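Local coordinates for GST N-terminal domain-containing protein (Pseudomonas syringae pv. tomato, PDB 3IC8) that is of unknown function but has glutathione S-transferase-like domains and may bind glutathione, at residues E233-A238 against N291-V296; E3-H8 against R30-P35; G59-C64 against H297-R302. All blocks are in the same frame, centred on the assembly; numbering follows the deposited sequence.

Interactions 2 and 3 lie in one mixed sheet, with centres about 15 Å apart: interaction 2 pairs two parallel strands within the glutathione S-transferase N-terminal domain, and interaction 3 joins that domain's strand 61-63 to a strand from the C-terminal end of the chain. Interaction 1 lies next to this junction, its centre about 14 Å from that of interaction 3 and about 16 Å from that of interaction 2. It touches interaction 3 where Ala235 CB lies 3.5 Å from Gly59 O, and interaction 2 through Ile234 and Ile5. In glutathione S-transferases the turn after the strand equivalent to 61-63 usually contributes to the glutathione site; Cys64 leads into that turn, but no bound ligand marks a site here.

Interaction 1. Residues E233-A238 against N291-V296; sequences EIASNA and NRAGVV
Helical backbone torsions at Ala235 and Ser236 set two neighbouring residues against the loop at Ala293 and Gly294, where a positive phi of 83° at Gly294 ends the helix-like course of the chain. The last turn of helix 228-237 packs here on the connection of the beta hairpin formed by the antiparallel strands 284-290 and 296-300. Glycine suits position 294 for two reasons: at these backbone angles a CB would press on the carbonyl O of Ala293, and it would point at Ser236 OG.

The contact is small, and no direct hydrogen bond crosses it. Ala235 points its methyl at the loop, with CB 4.4 Å from Ala293 CB, and Leu46 of helix 41-47 packs on both alanines. Beside them, the carbonyl of Ala293 is approached by the helix backbone, Ser236 CA lying 3.3 Å from Ala293 O in a CA-H...O contact. The chi1 of Ser236, -146°, is well displaced from a staggered value and leaves OG 3.6 Å from Arg292 O. Arg292 itself turns its guanidinium to Asp42 in a salt bridge, while Asp290 accepts a bond from Ala293 N, which fixes the loop from its own side.

Water supplies the polar link that the protein atoms do not make directly. One molecule sits between the helix end and the corner of the chain at Val295, within hydrogen-bonding distance of both: 2.8 Å from Ala235 O and 2.9 Å from Val295 O.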
loop_
_atom_site.group_PDB
_atom_site.type_symbol
_atom_site.label_atom_id
_atom_site.label_comp_id
_atom_site.label_asym_id
_atom_site.label_seq_id
_atom_site.Cartn_x
_atom_site.Cartn_y
_atom_site.Cartn_z
ATOM N N GLU A 233 25.709 -30.344 -11.511
ATOM C CA GLU A 233 25.196 -31.510 -12.182
ATOM C C GLU A 233 24.298 -31.138 -13.320
ATOM O O GLU A 233 24.301 -31.773 -14.341
ATOM C CB GLU A 233 24.456 -32.433 -11.237
ATOM C CG GLU A 233 25.308 -33.052 -10.181
ATOM C CD GLU A 233 26.428 -33.902 -10.708
ATOM O OE1 GLU A 233 26.163 -34.865 -11.432
ATOM O OE2 GLU A 233 27.579 -33.630 -10.368
ATOM N N ILE A 234 23.522 -30.095 -13.134
ATOM C CA ILE A 234 22.599 -29.699 -14.148
ATOM C C ILE A 234 23.360 -29.312 -15.370
ATOM O O ILE A 234 22.951 -29.600 -16.456
ATOM C CB ILE A 234 21.720 -28.559 -13.697
ATOM C CG1 ILE A 234 20.536 -29.103 -12.931
ATOM C CG2 ILE A 234 21.251 -27.755 -14.873
ATOM C CD1 ILE A 234 20.006 -28.174 -11.953
ATOM N N ALA A 235 24.472 -28.643 -15.186
ATOM C CA ALA A 235 25.303 -28.261 -16.294
ATOM C C ALA A 235 25.867 -29.461 -16.987
ATOM O O ALA A 235 25.934 -29.498 -18.169
ATOM C CB ALA A 235 26.403 -27.398 -15.828
ATOM N N SER A 236 26.321 -30.428 -16.222
ATOM C CA SER A 236 26.945 -31.613 -16.764
ATOM C C SER A 236 26.021 -32.458 -17.612
ATOM O O SER A 236 26.394 -32.925 -18.662
ATOM C CB SER A 236 27.441 -32.455 -15.610
ATOM O OG SER A 236 28.620 -33.117 -15.945
ATOM N N ASN A 237 24.826 -32.676 -17.101
ATOM C CA ASN A 237 23.747 -33.337 -17.804
ATOM C C ASN A 237 23.200 -32.599 -18.989
ATOM O O ASN A 237 22.723 -33.202 -19.915
ATOM C CB ASN A 237 22.641 -33.759 -16.861
ATOM C CG ASN A 237 23.096 -34.763 -15.883
ATOM O OD1 ASN A 237 24.018 -35.503 -16.143
ATOM N ND2 ASN A 237 22.480 -34.783 -14.736
ATOM N N ALA A 238 23.247 -31.289 -18.932
ATOM C CA ALA A 238 22.778 -30.464 -20.013
ATOM C C ALA A 238 23.797 -30.316 -21.114
ATOM O O ALA A 238 24.945 -30.621 -20.929
ATOM C CB ALA A 238 22.386 -29.137 -19.498
ATOM N N ASN A 291 36.273 -30.173 -15.038
ATOM C CA ASN A 291 36.384 -31.531 -14.575
ATOM C C ASN A 291 35.114 -32.037 -13.933
ATOM O O ASN A 291 34.704 -33.136 -14.201
ATOM C CB ASN A 291 37.544 -31.649 -13.599
ATOM C CG ASN A 291 38.869 -31.889 -14.287
ATOM O OD1 ASN A 291 38.922 -32.334 -15.418
ATOM N ND2 ASN A 291 39.947 -31.598 -13.593
ATOM N N ARG A 292 34.524 -31.268 -13.040
ATOM C CA ARG A 292 33.158 -31.502 -12.612
ATOM C C ARG A 292 31.987 -31.176 -13.513
ATOM O O ARG A 292 31.073 -31.945 -13.617
ATOM C CB ARG A 292 32.914 -30.879 -11.262
ATOM C CG ARG A 292 33.848 -31.351 -10.229
ATOM C CD ARG A 292 34.231 -30.231 -9.365
ATOM N NE ARG A 292 33.328 -30.136 -8.251
ATOM C CZ ARG A 292 33.025 -29.011 -7.647
ATOM N NH1 ARG A 292 33.552 -27.877 -8.045
ATOM N NH2 ARG A 292 32.207 -29.033 -6.642
ATOM N N ALA A 293 31.969 -29.997 -14.102
ATOM C CA ALA A 293 30.797 -29.552 -14.843
ATOM C C ALA A 293 30.718 -29.949 -16.300
ATOM O O ALA A 293 29.696 -29.806 -16.913
ATOM C CB ALA A 293 30.624 -28.088 -14.702
ATOM N N GLY A 294 31.792 -30.442 -16.870
ATOM C CA GLY A 294 31.733 -30.852 -18.244
ATOM C C GLY A 294 31.908 -29.714 -19.184
ATOM O O GLY A 294 32.514 -28.735 -18.849
ATOM N N VAL A 295 31.381 -29.864 -20.376
ATOM C CA VAL A 295 31.503 -28.842 -21.374
ATOM C C VAL A 295 30.503 -27.754 -21.115
ATOM O O VAL A 295 29.347 -28.014 -20.882
ATOM C CB VAL A 295 31.260 -29.388 -22.742
ATOM C CG1 VAL A 295 31.276 -28.289 -23.721
ATOM C CG2 VAL A 295 32.282 -30.388 -23.078
ATOM N N VAL A 296 30.978 -26.526 -21.171
ATOM C CA VAL A 296 30.192 -25.385 -20.813
ATOM C C VAL A 296 30.438 -24.206 -21.740
ATOM O O VAL A 296 31.520 -24.016 -22.233
ATOM C CB VAL A 296 30.532 -25.017 -19.404
ATOM C CG1 VAL A 296 30.873 -23.614 -19.302
ATOM C CG2 VAL A 296 29.451 -25.391 -18.497
HETATM O O HOH W 1 28.121 -30.304 -19.683
#

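Interaction 2. Residues E3-H8 against R30-P35; sequences ELILHH and RSVTIP
Strands 4-8 and 30-33 form a parallel pair in the thioredoxin-like N-terminal domain, the two strands of a beta-alpha-beta crossover whose helix is 16-25. Their axes come within 4.8 Å at an angle of 24°, and the register sets Ile5 beside Arg30 and His7 beside Val32. As expected for parallel strands, single residues bond to two partners: Arg30 gives its N-H to Leu4 O and takes that of Leu6 on its carbonyl, and Val32 does the same between Leu6 O and His8 N. Ile34 N continues the pattern to His8 O.

The side chains of Ile5, His7, Arg30 and Val32 share one face of the sheet. Val32 and His7 run side by side, pointing the same way; Val32 CG1, anti to its backbone N (chi1 177°), lies 3.5 Å from His7 ND1, while CG2 stands 3.9 Å above the ring plane, offset toward the rim. The same CG2 is 3.7 Å from Ile5 CG2. His7 NE2 is hydrogen-bonded to Gln57 OE1, of the adjacent strand 55-58.

At the start of the pair, Arg30 bends back to Glu3, NH1 meeting OE2 at 2.9 Å in a salt bridge. The donor comes from above the carboxylate plane, 38° out of it. The other nitrogens of this guanidinium bond to the carbonyls of Ser224 and Asp225, so three residues grip it.

Helix 16-25 packs against the opposite face, Leu22 on Leu6 and Arg19 on His8, while strand 55-58 pairs antiparallel with 4-8 and strand 222-225 runs parallel to 28-33 on its outer side.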
loop_
_atom_site.group_PDB
_atom_site.type_symbol
_atom_site.label_atom_id
_atom_site.label_comp_id
_atom_site.label_asym_id
_atom_site.label_seq_id
_atom_site.Cartn_x
_atom_site.Cartn_y
_atom_site.Cartn_z
ATOM N N GLU A 3 15.862 -24.661 -16.261
ATOM C CA GLU A 3 15.483 -23.670 -15.274
ATOM C C GLU A 3 16.393 -22.479 -15.294
ATOM O O GLU A 3 17.533 -22.605 -15.620
ATOM C CB GLU A 3 15.519 -24.275 -13.884
ATOM C CG GLU A 3 14.392 -25.176 -13.552
ATOM C CD GLU A 3 14.762 -26.166 -12.510
ATOM O OE1 GLU A 3 15.829 -26.775 -12.624
ATOM O OE2 GLU A 3 13.997 -26.338 -11.565
ATOM N N LEU A 4 15.890 -21.328 -14.915
ATOM C CA LEU A 4 16.749 -20.199 -14.698
ATOM C C LEU A 4 17.413 -20.388 -13.375
ATOM O O LEU A 4 16.769 -20.675 -12.416
ATOM C CB LEU A 4 15.944 -18.933 -14.626
ATOM C CG LEU A 4 15.669 -18.117 -15.860
ATOM C CD1 LEU A 4 15.618 -18.942 -17.077
ATOM C CD2 LEU A 4 14.406 -17.397 -15.667
ATOM N N ILE A 5 18.718 -20.237 -13.332
ATOM C CA ILE A 5 19.420 -20.361 -12.086
ATOM C C ILE A 5 20.189 -19.111 -11.758
ATOM O O ILE A 5 20.964 -18.650 -12.524
ATOM C CB ILE A 5 20.369 -21.551 -12.123
ATOM C CG1 ILE A 5 19.590 -22.835 -12.344
ATOM C CG2 ILE A 5 21.094 -21.651 -10.873
ATOM C CD1 ILE A 5 20.435 -24.027 -12.524
ATOM N N LEU A 6 19.957 -18.555 -10.596
ATOM C CA LEU A 6 20.737 -17.427 -10.172
ATOM C C LEU A 6 21.703 -17.798 -9.053
ATOM O O LEU A 6 21.328 -18.337 -8.052
ATOM C CB LEU A 6 19.832 -16.293 -9.741
ATOM C CG LEU A 6 20.492 -14.953 -9.511
ATOM C CD1 LEU A 6 20.857 -14.365 -10.825
ATOM C CD2 LEU A 6 19.604 -14.051 -8.766
ATOM N N HIS A 7 22.966 -17.505 -9.267
ATOM C CA HIS A 7 23.990 -17.689 -8.276
ATOM C C HIS A 7 24.257 -16.330 -7.662
ATOM O O HIS A 7 24.703 -15.433 -8.325
ATOM C CB HIS A 7 25.260 -18.167 -8.949
ATOM C CG HIS A 7 25.153 -19.518 -9.566
ATOM N ND1 HIS A 7 25.656 -20.639 -8.966
ATOM C CD2 HIS A 7 24.621 -19.927 -10.733
ATOM C CE1 HIS A 7 25.429 -21.682 -9.727
ATOM N NE2 HIS A 7 24.799 -21.278 -10.803
ATOM N N HIS A 8 23.963 -16.179 -6.388
ATOM C CA HIS A 8 24.079 -14.892 -5.749
ATOM C C HIS A 8 24.256 -14.961 -4.263
ATOM O O HIS A 8 24.137 -15.986 -3.676
ATOM C CB HIS A 8 22.888 -14.027 -6.074
ATOM C CG HIS A 8 21.633 -14.465 -5.416
ATOM N ND1 HIS A 8 21.134 -15.729 -5.553
ATOM C CD2 HIS A 8 20.763 -13.802 -4.634
ATOM C CE1 HIS A 8 20.023 -15.835 -4.865
ATOM N NE2 HIS A 8 19.770 -14.675 -4.311
ATOM N N ARG A 30 15.744 -20.678 -9.716
ATOM C CA ARG A 30 16.386 -21.385 -8.662
ATOM C C ARG A 30 17.413 -20.493 -8.020
ATOM O O ARG A 30 18.098 -19.804 -8.690
ATOM C CB ARG A 30 17.053 -22.628 -9.216
ATOM C CG ARG A 30 16.157 -23.523 -9.986
ATOM C CD ARG A 30 14.910 -23.850 -9.228
ATOM N NE ARG A 30 15.186 -24.575 -8.007
ATOM C CZ ARG A 30 15.459 -25.859 -7.968
ATOM N NH1 ARG A 30 15.492 -26.562 -9.062
ATOM N NH2 ARG A 30 15.698 -26.445 -6.838
ATOM N N SER A 31 17.520 -20.533 -6.711
ATOM C CA SER A 31 18.476 -19.712 -6.025
ATOM C C SER A 31 19.636 -20.513 -5.509
ATOM O O SER A 31 19.472 -21.390 -4.717
ATOM C CB SER A 31 17.808 -19.046 -4.856
ATOM O OG SER A 31 18.687 -18.174 -4.233
ATOM N N VAL A 32 20.829 -20.184 -5.953
ATOM C CA VAL A 32 21.998 -20.842 -5.453
ATOM C C VAL A 32 22.703 -19.848 -4.597
ATOM O O VAL A 32 23.046 -18.801 -5.045
ATOM C CB VAL A 32 22.951 -21.266 -6.560
ATOM C CG1 VAL A 32 24.163 -21.860 -5.991
ATOM C CG2 VAL A 32 22.323 -22.233 -7.439
ATOM N N THR A 33 22.919 -20.184 -3.345
ATOM C CA THR A 33 23.614 -19.281 -2.463
ATOM C C THR A 33 25.098 -19.525 -2.482
ATOM O O THR A 33 25.573 -20.527 -2.055
ATOM C CB THR A 33 23.145 -19.449 -1.042
ATOM O OG1 THR A 33 21.754 -19.174 -0.966
ATOM C CG2 THR A 33 23.863 -18.521 -0.162
ATOM N N ILE A 34 25.833 -18.569 -2.992
ATOM C CA ILE A 34 27.265 -18.648 -3.076
ATOM C C ILE A 34 27.926 -18.272 -1.783
ATOM O O ILE A 34 27.307 -17.707 -0.928
ATOM C CB ILE A 34 27.763 -17.724 -4.142
ATOM C CG1 ILE A 34 27.375 -16.306 -3.816
ATOM C CG2 ILE A 34 27.164 -18.075 -5.451
ATOM C CD1 ILE A 34 27.802 -15.406 -4.815
ATOM N N PRO A 35 29.205 -18.556 -1.672
ATOM C CA PRO A 35 30.004 -18.126 -0.534
ATOM C C PRO A 35 30.529 -16.703 -0.668
ATOM O O PRO A 35 30.840 -16.289 -1.748
ATOM C CB PRO A 35 31.160 -19.110 -0.550
ATOM C CG PRO A 35 31.130 -19.746 -1.822
ATOM C CD PRO A 35 29.753 -19.767 -2.272
#

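Interaction 3. Residues G59-C64 against H297-R302; sequences GADIYC and HVHFPR
Tyr63, His299 and Asp61 make the tight side of this contact, all on one face of a parallel strand pair. The side chains of Tyr63 and His299 run side by side and their rings stack face to face, centroids 4.1 Å apart and planes at 17°, with Tyr63 CE1 over the centre of the imidazole. Asp61 CG, set anti to the carbonyl carbon (chi1 -71°), puts the carboxylate at the imidazole edge. There His299 NE2 donates to Asp61 OD1 at 2.8 Å; the oxygen lies in the ring plane and is met on its anti side, 25° out of the carboxylate plane. Ala241 N bonds to OD2, and Glu283 takes the other imidazole nitrogen, ND1. Two carboxylates at one ring would be expected to favour its protonated form.

In the thioredoxin-like glutathione S-transferase domain, strand 61-63 is the last of the four strands and lies at the sheet's edge. Here strand 296-300 adds to that edge and carries the sheet on into the C-terminal strands. Ile62 bonds through N to His297 O and through O to His299 N.

The reverse face is looser, though also buried. Ile62 CG2 lies 4.3 Å from Val298 CG1, and Leu46 and Thr47 of helix 41-47 pack on Ile62. Toward the strand ends the last backbone bond, Cys64 N to His299 O, stretches to 3.3 Å, and Cys64 SG approaches the Phe300 ring obliquely, 3.8 Å from CE1.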
loop_
_atom_site.group_PDB
_atom_site.type_symbol
_atom_site.label_atom_id
_atom_site.label_comp_id
_atom_site.label_asym_id
_atom_site.label_seq_id
_atom_site.Cartn_x
_atom_site.Cartn_y
_atom_site.Cartn_z
ATOM N N GLY A 59 21.213 -24.348 -17.793
ATOM C CA GLY A 59 21.905 -25.529 -18.243
ATOM C C GLY A 59 23.404 -25.434 -18.206
ATOM O O GLY A 59 23.996 -25.230 -17.196
ATOM N N ALA A 60 23.999 -25.591 -19.363
ATOM C CA ALA A 60 25.419 -25.484 -19.534
ATOM C C ALA A 60 25.785 -24.151 -20.145
ATOM O O ALA A 60 26.833 -24.009 -20.686
ATOM C CB ALA A 60 25.939 -26.612 -20.359
ATOM N N ASP A 61 24.898 -23.180 -20.049
ATOM C CA ASP A 61 25.193 -21.826 -20.460
ATOM C C ASP A 61 25.251 -20.925 -19.250
ATOM O O ASP A 61 24.350 -20.883 -18.457
ATOM C CB ASP A 61 24.155 -21.303 -21.436
ATOM C CG ASP A 61 24.243 -21.947 -22.779
ATOM O OD1 ASP A 61 25.133 -21.620 -23.543
ATOM O OD2 ASP A 61 23.400 -22.771 -23.078
ATOM N N ILE A 62 26.352 -20.216 -19.126
ATOM C CA ILE A 62 26.600 -19.366 -18.011
ATOM C C ILE A 62 26.676 -17.946 -18.491
ATOM O O ILE A 62 27.386 -17.656 -19.405
ATOM C CB ILE A 62 27.883 -19.787 -17.319
ATOM C CG1 ILE A 62 27.606 -21.002 -16.463
ATOM C CG2 ILE A 62 28.359 -18.744 -16.397
ATOM C CD1 ILE A 62 27.928 -22.253 -17.091
ATOM N N TYR A 63 25.918 -17.064 -17.868
ATOM C CA TYR A 63 25.870 -15.678 -18.274
ATOM C C TYR A 63 26.415 -14.764 -17.207
ATOM O O TYR A 63 25.957 -14.762 -16.109
ATOM C CB TYR A 63 24.443 -15.291 -18.605
ATOM C CG TYR A 63 23.857 -16.060 -19.737
ATOM C CD1 TYR A 63 23.811 -15.537 -20.989
ATOM C CD2 TYR A 63 23.364 -17.317 -19.553
ATOM C CE1 TYR A 63 23.292 -16.220 -21.996
ATOM C CE2 TYR A 63 22.854 -17.993 -20.554
ATOM C CZ TYR A 63 22.815 -17.447 -21.779
ATOM O OH TYR A 63 22.287 -18.143 -22.810
ATOM N N CYS A 64 27.403 -13.980 -17.587
ATOM C CA CYS A 64 28.167 -13.129 -16.707
ATOM C C CYS A 64 27.830 -11.703 -16.963
ATOM O O CYS A 64 27.744 -11.295 -18.069
ATOM C CB CYS A 64 29.647 -13.292 -16.988
ATOM S SG CYS A 64 30.312 -14.877 -16.706
ATOM N N HIS A 297 29.411 -23.413 -21.967
ATOM C CA HIS A 297 29.534 -22.206 -22.748
ATOM C C HIS A 297 29.368 -21.033 -21.812
ATOM O O HIS A 297 28.421 -20.987 -21.075
ATOM C CB HIS A 297 28.432 -22.125 -23.780
ATOM C CG HIS A 297 28.721 -22.841 -25.053
ATOM N ND1 HIS A 297 29.770 -23.705 -25.205
ATOM C CD2 HIS A 297 28.080 -22.819 -26.235
ATOM C CE1 HIS A 297 29.767 -24.183 -26.429
ATOM N NE2 HIS A 297 28.755 -23.655 -27.074
ATOM N N VAL A 298 30.289 -20.085 -21.865
ATOM C CA VAL A 298 30.255 -18.903 -21.035
ATOM C C VAL A 298 30.098 -17.639 -21.860
ATOM O O VAL A 298 30.807 -17.423 -22.796
ATOM C CB VAL A 298 31.495 -18.826 -20.190
ATOM C CG1 VAL A 298 31.403 -17.734 -19.195
ATOM C CG2 VAL A 298 31.696 -20.084 -19.501
ATOM N N HIS A 299 29.138 -16.815 -21.501
ATOM C CA HIS A 299 28.797 -15.663 -22.299
ATOM C C HIS A 299 29.154 -14.345 -21.655
ATOM O O HIS A 299 28.868 -14.119 -20.517
ATOM C CB HIS A 299 27.324 -15.661 -22.633
ATOM C CG HIS A 299 26.783 -16.984 -23.024
ATOM N ND1 HIS A 299 26.084 -17.177 -24.184
ATOM C CD2 HIS A 299 26.775 -18.165 -22.382
ATOM C CE1 HIS A 299 25.698 -18.426 -24.256
ATOM N NE2 HIS A 299 26.105 -19.047 -23.175
ATOM N N PHE A 300 29.796 -13.490 -22.430
ATOM C CA PHE A 300 30.249 -12.196 -21.991
ATOM C C PHE A 300 29.808 -11.157 -22.959
ATOM O O PHE A 300 29.748 -11.399 -24.112
ATOM C CB PHE A 300 31.749 -12.128 -21.975
ATOM C CG PHE A 300 32.389 -13.041 -21.035
ATOM C CD1 PHE A 300 32.491 -12.727 -19.730
ATOM C CD2 PHE A 300 32.933 -14.204 -21.471
ATOM C CE1 PHE A 300 33.093 -13.564 -18.890
ATOM C CE2 PHE A 300 33.530 -15.029 -20.622
ATOM C CZ PHE A 300 33.622 -14.705 -19.340
ATOM N N PRO A 301 29.533 -9.976 -22.472
ATOM C CA PRO A 301 29.258 -8.832 -23.320
ATOM C C PRO A 301 30.514 -8.246 -23.921
ATOM O O PRO A 301 31.563 -8.429 -23.389
ATOM C CB PRO A 301 28.654 -7.853 -22.343
ATOM C CG PRO A 301 29.138 -8.240 -21.079
ATOM C CD PRO A 301 29.353 -9.655 -21.065
ATOM N N ARG A 302 30.403 -7.525 -25.011
ATOM C CA ARG A 302 31.549 -6.797 -25.481
ATOM C C ARG A 302 31.963 -5.743 -24.476
ATOM O O ARG A 302 33.125 -5.563 -24.227
ATOM C CB ARG A 302 31.300 -6.164 -26.834
ATOM C CG ARG A 302 30.988 -7.096 -27.940
ATOM C CD ARG A 302 31.320 -6.454 -29.232
ATOM N NE ARG A 302 31.870 -7.375 -30.213
ATOM C CZ ARG A 302 33.119 -7.801 -30.244
ATOM N NH1 ARG A 302 33.985 -7.422 -29.350
ATOM N NH2 ARG A 302 33.499 -8.625 -31.177
#